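Local coordinates for peptidoglycan-recognition protein LB (Drosophila melanogaster, PDB 7NSZ), which is a zinc-dependent N-acetylmuramoyl-L-alanine amidase of innate immunity that degrades bacterial peptidoglycan, probably scavenging biologically active peptidoglycan by cutting it into inactive fragments, at residues C52-C58 with G85-Y91. The protein carries 1 engineered substitution. Numbering follows the deposited sequence.
Sequences CYSTPDC and GGDGMIY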
loop_
_atom_site.group_PDB
_atom_site.type_symbol
_atom_site.label_atom_id
_atom_site.label_comp_id
_atom_site.label_asym_id
_atom_site.label_seq_id
_atom_site.Cartn_x
_atom_site.Cartn_y
_atom_site.Cartn_z
ATOM N N CYS A 52 -2.228 -4.841 -13.659
ATOM C CA CYS A 52 -3.645 -4.913 -14.081
ATOM C C CYS A 52 -3.955 -3.601 -14.781
ATOM O O CYS A 52 -3.689 -2.534 -14.219
ATOM C CB CYS A 52 -4.534 -5.184 -12.866
ATOM S SG CYS A 52 -4.587 -3.931 -11.539
ATOM N N TYR A 53 -4.435 -3.643 -16.023
ATOM C CA TYR A 53 -4.693 -2.393 -16.761
ATOM C C TYR A 53 -6.188 -2.034 -16.749
ATOM O O TYR A 53 -6.482 -0.825 -16.925
ATOM C CB TYR A 53 -4.156 -2.516 -18.182
ATOM C CG TYR A 53 -2.650 -2.516 -18.222
ATOM C CD1 TYR A 53 -1.961 -3.633 -18.630
ATOM C CD2 TYR A 53 -1.921 -1.412 -17.809
ATOM C CE1 TYR A 53 -0.581 -3.643 -18.687
ATOM C CE2 TYR A 53 -0.532 -1.418 -17.815
ATOM C CZ TYR A 53 0.133 -2.543 -18.250
ATOM O OH TYR A 53 1.503 -2.580 -18.307
ATOM N N SER A 54 -7.081 -2.993 -16.652
ATOM C CA SER A 54 -8.540 -2.707 -16.587
ATOM C C SER A 54 -9.087 -2.861 -15.164
ATOM O O SER A 54 -8.582 -3.650 -14.372
ATOM C CB SER A 54 -9.314 -3.581 -17.517
ATOM O OG SER A 54 -9.516 -4.858 -16.993
ATOM N N THR A 55 -10.102 -2.095 -14.864
ATOM C CA THR A 55 -10.711 -2.109 -13.529
ATOM C C THR A 55 -11.250 -3.495 -13.224
ATOM O O THR A 55 -11.003 -4.030 -12.146
ATOM C CB THR A 55 -11.762 -1.023 -13.429
ATOM O OG1 THR A 55 -11.100 0.228 -13.520
ATOM C CG2 THR A 55 -12.531 -1.112 -12.124
ATOM N N PRO A 56 -11.901 -4.244 -14.146
ATOM C CA PRO A 56 -12.285 -5.611 -13.780
ATOM C C PRO A 56 -11.080 -6.444 -13.351
ATOM O O PRO A 56 -11.226 -7.248 -12.429
ATOM C CB PRO A 56 -12.976 -6.120 -15.078
ATOM C CG PRO A 56 -13.537 -4.905 -15.647
ATOM C CD PRO A 56 -12.421 -3.870 -15.487
ATOM N N ASP A 57 -9.956 -6.299 -14.051
ATOM C CA ASP A 57 -8.770 -7.110 -13.702
ATOM C C ASP A 57 -8.202 -6.641 -12.353
ATOM O O ASP A 57 -7.736 -7.469 -11.577
ATOM C CB ASP A 57 -7.737 -7.059 -14.796
ATOM C CG ASP A 57 -8.189 -7.739 -16.083
ATOM O OD1 ASP A 57 -9.119 -8.540 -15.999
ATOM O OD2 ASP A 57 -7.711 -7.332 -17.102
ATOM N N CYS A 58 -8.207 -5.366 -12.062
ATOM C CA CYS A 58 -7.642 -4.820 -10.805
ATOM C C CYS A 58 -8.563 -5.196 -9.643
ATOM O O CYS A 58 -8.052 -5.566 -8.572
ATOM C CB CYS A 58 -7.470 -3.311 -10.869
ATOM S SG CYS A 58 -6.223 -2.764 -12.067
ATOM N N GLY A 85 -4.194 0.167 -8.742
ATOM C CA GLY A 85 -4.215 -0.597 -9.996
ATOM C C GLY A 85 -3.615 0.201 -11.157
ATOM O O GLY A 85 -3.496 1.412 -11.097
ATOM N N GLY A 86 -3.308 -0.526 -12.231
ATOM C CA GLY A 86 -2.851 0.055 -13.507
ATOM C C GLY A 86 -3.977 0.738 -14.247
ATOM O O GLY A 86 -3.697 1.421 -15.245
ATOM N N ASP A 87 -5.211 0.624 -13.742
ATOM C CA ASP A 87 -6.328 1.476 -14.184
ATOM C C ASP A 87 -6.228 2.877 -13.600
ATOM O O ASP A 87 -7.090 3.698 -13.895
ATOM C CB ASP A 87 -7.658 0.830 -13.813
ATOM C CG ASP A 87 -7.857 0.599 -12.325
ATOM O OD1 ASP A 87 -8.968 0.127 -11.947
ATOM O OD2 ASP A 87 -6.874 0.830 -11.515
ATOM N N GLY A 88 -5.257 3.138 -12.732
ATOM C CA GLY A 88 -5.136 4.434 -12.059
ATOM C C GLY A 88 -6.113 4.636 -10.907
ATOM O O GLY A 88 -6.191 5.778 -10.367
ATOM N N MET A 89 -6.779 3.560 -10.487
ATOM C CA MET A 89 -7.730 3.654 -9.367
ATOM C C MET A 89 -7.044 3.231 -8.079
ATOM O O MET A 89 -6.059 2.461 -8.046
ATOM C CB MET A 89 -8.939 2.765 -9.651
ATOM C CG MET A 89 -9.696 3.203 -10.845
ATOM S SD MET A 89 -10.430 4.858 -10.770
ATOM C CE MET A 89 -9.903 5.396 -12.394
ATOM N N ILE A 90 -7.613 3.697 -6.955
ATOM C CA ILE A 90 -7.177 3.301 -5.605
ATOM C C ILE A 90 -8.251 2.408 -5.011
ATOM O O ILE A 90 -9.434 2.760 -5.075
ATOM C CB ILE A 90 -6.934 4.529 -4.745
ATOM C CG1 ILE A 90 -5.940 5.462 -5.414
ATOM C CG2 ILE A 90 -6.501 4.136 -3.316
ATOM C CD1 ILE A 90 -6.001 6.843 -4.992
ATOM N N TYR A 91 -7.836 1.295 -4.415
ATOM C CA TYR A 91 -8.728 0.290 -3.851
ATOM C C TYR A 91 -8.564 0.275 -2.340
ATOM O O TYR A 91 -7.443 0.026 -1.831
ATOM C CB TYR A 91 -8.413 -1.059 -4.482
ATOM C CG TYR A 91 -8.756 -1.135 -5.941
ATOM C CD1 TYR A 91 -7.901 -0.660 -6.929
ATOM C CD2 TYR A 91 -9.995 -1.590 -6.316
ATOM C CE1 TYR A 91 -8.267 -0.651 -8.269
ATOM C CE2 TYR A 91 -10.387 -1.588 -7.642
ATOM C CZ TYR A 91 -9.505 -1.153 -8.631
ATOM O OH TYR A 91 -9.906 -1.135 -9.939
#
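Asp87 reaches from the type I turn Gly85–Gly88 to the first turn of helix 55-72, where Thr55 meets it at about a right angle. Asp87 CB lies 3.7 Å from Tyr53 O. CG, set between its own backbone N and carbonyl carbon (chi1 60°), comes up against Cys58 SG. At the tip the two oxygens divide the work. OD1 accepts two hydroxyls: Thr55 OG1 gives its proton to the anti lone pair of Asp87 OD1 at 2.7 Å, and Tyr91 OH gives its own to the syn lone pair of the same OD1 at 2.6 Å, with that oxygen at the ring edge and in its plane. Asp87 OD2 turns back to its own loop and closes an Asx turn, taking Met89 N from above the carboxylate plane at 2.9 Å. Thr55 CG2 and Cys58 CB each also lie 3.4 Å from Tyr91 OH. The Cys52–Cys58 disulfide spans the helix start and rests on the glycines, Cys58 SG being 3.6 Å from Gly85 CA. Tyr91 also packs on Met59 and Met62 of the same helix and on Leu18 of the edge strand 17-18. The contact joins the disulfide-braced start of helix 55-72 to the turn between strands 82-84 and 90-92 of the amidase sheet. Three donors hold the Asp87 carboxylate and fix its rotation, an arrangement that would be expected to favour its ionised form and orient both the Thr55 and Tyr91 hydroxyls.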